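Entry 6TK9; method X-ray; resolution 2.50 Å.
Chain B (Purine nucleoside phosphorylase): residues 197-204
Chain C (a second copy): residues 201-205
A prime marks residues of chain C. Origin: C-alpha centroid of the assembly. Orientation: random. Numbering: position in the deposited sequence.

Chain B (197-204) LRLLRELG
Chain C, residues 201-205: RELGA

The contact joins the end of a helix in chain B of purine nucleoside phosphorylase to the same region of chain C, burying 276 Å² over both sides, and Leu203′ is its centre. This residue alone has 98 Å² covered. Its backbone (phi/psi -74/-12) is still near-helical, and its CA-to-CB bond points sideways, but the m,t rotamer (chi1 -77°, chi2 -173°) brings the end of the side chain nearer to chain B. There the side chain packs against two leucines of chain B: CD1 of Leu203′ lies 3.7 Å from CD1 of Leu199, and CD2 of Leu203′ lies 3.9 Å both from CD2 of Leu203 and from CG of Leu199. Leu199, helical at -60/-42 with chi1 152° and chi2 168°, also marks the register, its CA being 5.5 Å from CA of Leu203′. Leu203 (-73/-2) adopts the same m,t rotamer as its counterpart.

The CA-to-CB bond of Glu202 points toward chain C, with chi1 at 146°, between wells, chi2 at -175° and chi3 at 73°. Its carboxylate packs over the chain C backbone, OE1 lying 3.7 Å from CA of Leu203′. OE1 also comes within 3.1 Å of the carbonyl O of Glu202′, but both atoms are acceptors and no hydrogen bond forms; indeed, none links the two stretches.

The chain B helix, already under way at Leu197, runs through Glu202, with Leu203 N bonded to Leu199 O at 3.0 Å. A Schellman motif at Gly204 and Gly204′ turns each chain out of helical geometry: Gly204 N reaches Arg201 O at 3.0 Å, and Gly204′ N reaches Arg201′ O at 2.9 Å. The positive phi values, 107° and 109°, call for glycine, since a CB would jam against the preceding carbonyl O. An ideal CB on Gly204′ would also sit 3.2 Å from NH1 of Arg198, whose extended t,t,t side chain places NH1 4.1 Å from CA of Gly204′, in an oblique approach.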

# COMPACT_ATOMS: atom_id res chain seq x y z
N LEU B 197 -3.70 0.27 14.42
CA LEU B 197 -4.55 -0.83 13.90
C LEU B 197 -4.61 -0.73 12.38
O LEU B 197 -4.51 -1.78 11.72
CB LEU B 197 -5.96 -0.73 14.49
CG LEU B 197 -6.07 -0.97 15.98
CD1 LEU B 197 -7.51 -0.82 16.42
CD2 LEU B 197 -5.52 -2.34 16.35
N ARG B 198 -4.76 0.48 11.84
CA ARG B 198 -4.79 0.70 10.37
C ARG B 198 -3.48 0.18 9.80
O ARG B 198 -3.49 -0.57 8.84
CB ARG B 198 -4.97 2.18 10.01
CG ARG B 198 -5.31 2.42 8.56
CD ARG B 198 -5.25 3.91 8.26
NE ARG B 198 -5.09 4.20 6.84
CZ ARG B 198 -4.75 5.39 6.32
NH1 ARG B 198 -4.54 6.43 7.12
NH2 ARG B 198 -4.62 5.53 5.01
N LEU B 199 -2.37 0.58 10.40
CA LEU B 199 -1.01 0.23 9.93
C LEU B 199 -0.81 -1.31 9.95
O LEU B 199 -0.26 -1.83 8.96
CB LEU B 199 -0.07 1.03 10.84
CG LEU B 199 1.33 0.52 11.14
CD1 LEU B 199 2.10 1.65 11.80
CD2 LEU B 199 1.32 -0.69 12.03
N LEU B 200 -1.26 -2.04 10.98
CA LEU B 200 -0.95 -3.48 11.14
C LEU B 200 -1.73 -4.28 10.10
O LEU B 200 -1.14 -5.20 9.50
CB LEU B 200 -1.27 -3.94 12.57
CG LEU B 200 -0.40 -3.32 13.66
CD1 LEU B 200 -0.97 -3.63 15.03
CD2 LEU B 200 1.03 -3.80 13.55
N ARG B 201 -3.00 -3.92 9.89
CA ARG B 201 -3.91 -4.53 8.88
C ARG B 201 -3.37 -4.29 7.46
O ARG B 201 -3.33 -5.25 6.68
CB ARG B 201 -5.33 -3.96 9.01
CG ARG B 201 -6.34 -4.58 8.05
CD ARG B 201 -7.71 -3.94 8.10
NE ARG B 201 -7.70 -2.58 7.57
CZ ARG B 201 -8.39 -1.53 8.06
NH1 ARG B 201 -9.16 -1.65 9.12
NH2 ARG B 201 -8.28 -0.35 7.48
N GLU B 202 -2.97 -3.06 7.13
CA GLU B 202 -2.44 -2.72 5.79
C GLU B 202 -1.11 -3.47 5.58
O GLU B 202 -0.89 -3.95 4.47
CB GLU B 202 -2.38 -1.19 5.60
CG GLU B 202 -1.21 -0.70 4.75
CD GLU B 202 -1.03 0.82 4.65
OE1 GLU B 202 -0.59 1.45 5.65
OE2 GLU B 202 -1.32 1.38 3.56
N LEU B 203 -0.32 -3.71 6.63
CA LEU B 203 0.90 -4.54 6.50
C LEU B 203 0.61 -6.04 6.35
O LEU B 203 1.58 -6.77 6.21
CB LEU B 203 1.83 -4.29 7.69
CG LEU B 203 2.41 -2.88 7.74
CD1 LEU B 203 3.45 -2.77 8.83
CD2 LEU B 203 2.99 -2.47 6.40
N GLY B 204 -0.65 -6.50 6.38
CA GLY B 204 -1.02 -7.91 6.14
C GLY B 204 -1.45 -8.68 7.39
O GLY B 204 -1.61 -9.94 7.30
N ARG C 201 5.15 7.79 5.83
CA ARG C 201 4.04 8.48 5.12
C ARG C 201 3.01 7.42 4.68
O ARG C 201 1.83 7.60 4.95
CB ARG C 201 4.60 9.29 3.95
CG ARG C 201 3.61 10.22 3.26
CD ARG C 201 4.21 10.97 2.09
NE ARG C 201 4.63 10.08 1.01
CZ ARG C 201 5.71 10.24 0.24
NH1 ARG C 201 6.53 11.26 0.45
NH2 ARG C 201 6.00 9.35 -0.71
N GLU C 202 3.48 6.32 4.08
CA GLU C 202 2.64 5.26 3.47
C GLU C 202 1.99 4.42 4.58
O GLU C 202 0.93 3.86 4.32
CB GLU C 202 3.49 4.50 2.44
CG GLU C 202 3.03 3.08 2.11
CD GLU C 202 3.82 2.41 0.99
OE1 GLU C 202 5.06 2.26 1.14
OE2 GLU C 202 3.19 2.06 -0.05
N LEU C 203 2.54 4.41 5.80
CA LEU C 203 1.89 3.83 7.01
C LEU C 203 0.75 4.73 7.51
O LEU C 203 0.04 4.31 8.43
CB LEU C 203 2.93 3.66 8.12
CG LEU C 203 3.88 2.46 8.00
CD1 LEU C 203 4.74 2.35 9.26
CD2 LEU C 203 3.13 1.16 7.74
N GLY C 204 0.64 5.96 7.03
CA GLY C 204 -0.44 6.87 7.44
C GLY C 204 0.05 8.01 8.30
O GLY C 204 -0.81 8.77 8.81
N ALA C 205 1.36 8.19 8.45
CA ALA C 205 1.90 9.32 9.24
C ALA C 205 1.84 10.59 8.40
O ALA C 205 2.20 10.55 7.23
CB ALA C 205 3.29 9.02 9.69